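Local coordinates for CrmK (PDB 5I1V), which uses covalently bound FAD as an oxidase that takes part in the recycling of shunt products during caerulomycin biosynthesis, at the interface of chains A and B. Sequence-based numbering; all coordinates share one arbitrary frame. Chains: chain A/B, CrmK.

The interface of chains A and B. Residues chain A 25, 337, 409; chain B 315, 317-318, 321.
The phenol ring of A:Tyr25 and the guanidinium of B:Arg315 meet with their planes 77° apart, so the two do not stack; the nearest approach is A:Tyr25 CD2 to B:Arg315 NH2, at 3.9 Å. One ring face is covered from its own chain by A:Gly337, whose CA sits over the ring centre. The CE2 corner and the hydroxyl end of the ring point to chain B: A:Tyr25 CE2 lies 3.8 Å from B:Leu317 CD2, a methyl displaced from the ring plane toward the face that A:Gly337 covers. The phenol OH of A:Tyr25 is 3.5 Å from the methyl CB of B:Ala321. In this two-fold symmetric pairing of two copies of a berberine-bridge-type FAD-linked oxidoreductase, which may or may not persist in solution, chain B offers strand 311-318 and the start of helix 319-326 to loops of chain A.

At the guanidinium edge, and in its plane, lies the carbonyl O of A:Gly337. B:Arg315 NH1 donates to A:Gly337 O over 3.0 Å, nearly straight (163° at H), whereas NH2 reaches the same oxygen weakly. A bend at chi3 (-49°) in the otherwise extended outer chain helps turn the group toward the carbonyl. Water 1 lies 2.9 Å from B:Arg315 NH2 and also hydrogen-bonds A:Gly337 O and, at 2.7 Å, A:Thr409 O, linking a further loop of chain A to the arginine. A leucine in place of B:Arg315 would probably leave the A:Gly337 carbonyl without its cross-chain donor and the water without its chain B anchor.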
loop_
_atom_site.group_PDB
_atom_site.type_symbol
_atom_site.label_atom_id
_atom_site.label_comp_id
_atom_site.label_asym_id
_atom_site.label_seq_id
_atom_site.Cartn_x
_atom_site.Cartn_y
_atom_site.Cartn_z
ATOM N N TYR A 25 2.044 10.871 -13.639
ATOM C CA TYR A 25 1.828 12.325 -13.558
ATOM C C TYR A 25 2.124 13.076 -14.872
ATOM O O TYR A 25 1.822 14.281 -14.984
ATOM C CB TYR A 25 2.559 12.979 -12.336
ATOM C CG TYR A 25 1.688 13.145 -11.074
ATOM C CD1 TYR A 25 0.930 12.089 -10.601
ATOM C CD2 TYR A 25 1.613 14.361 -10.370
ATOM C CE1 TYR A 25 0.137 12.210 -9.453
ATOM C CE2 TYR A 25 0.792 14.495 -9.212
ATOM C CZ TYR A 25 0.061 13.401 -8.767
ATOM O OH TYR A 25 -0.782 13.476 -7.634
ATOM N N GLY A 337 2.891 11.052 -7.373
ATOM C CA GLY A 337 3.413 12.263 -8.009
ATOM C C GLY A 337 4.563 11.968 -8.946
ATOM O O GLY A 337 5.455 12.821 -9.137
ATOM N N THR A 409 10.426 12.940 -11.264
ATOM C CA THR A 409 9.436 13.843 -10.708
ATOM C C THR A 409 9.409 15.220 -11.328
ATOM O O THR A 409 8.372 15.855 -11.327
ATOM C CB THR A 409 9.597 13.993 -9.187
ATOM O OG1 THR A 409 10.928 14.418 -8.889
ATOM C CG2 THR A 409 9.303 12.675 -8.458
ATOM N N ARG B 315 7.044 21.343 -4.190
ATOM C CA ARG B 315 6.037 21.047 -5.220
ATOM C C ARG B 315 4.655 21.231 -4.609
ATOM O O ARG B 315 4.526 21.373 -3.405
ATOM C CB ARG B 315 6.224 19.617 -5.748
ATOM C CG ARG B 315 5.884 18.542 -4.715
ATOM C CD ARG B 315 6.002 17.146 -5.295
ATOM N NE ARG B 315 5.280 17.092 -6.575
ATOM C CZ ARG B 315 5.309 16.066 -7.428
ATOM N NH1 ARG B 315 6.012 14.955 -7.159
ATOM N NH2 ARG B 315 4.608 16.148 -8.549
ATOM N N LEU B 317 0.628 19.771 -4.353
ATOM C CA LEU B 317 -0.155 18.532 -4.589
ATOM C C LEU B 317 -1.541 18.596 -4.010
ATOM O O LEU B 317 -1.746 19.225 -3.011
ATOM C CB LEU B 317 0.552 17.317 -3.981
ATOM C CG LEU B 317 1.845 16.842 -4.623
ATOM C CD1 LEU B 317 2.464 15.718 -3.788
ATOM C CD2 LEU B 317 1.648 16.422 -6.085
ATOM N N PRO B 318 -2.519 17.898 -4.622
ATOM C CA PRO B 318 -3.841 17.764 -3.978
ATOM C C PRO B 318 -3.742 17.118 -2.589
ATOM O O PRO B 318 -2.808 16.364 -2.361
ATOM C CB PRO B 318 -4.592 16.819 -4.911
ATOM C CG PRO B 318 -3.863 16.852 -6.196
ATOM C CD PRO B 318 -2.435 17.152 -5.875
ATOM N N ALA B 321 -3.116 13.181 -2.369
ATOM C CA ALA B 321 -1.820 12.797 -2.887
ATOM C C ALA B 321 -0.711 13.128 -1.878
ATOM O O ALA B 321 0.159 12.299 -1.618
ATOM C CB ALA B 321 -1.564 13.454 -4.226
HETATM O O HOH W 1 5.885 14.962 -10.903
#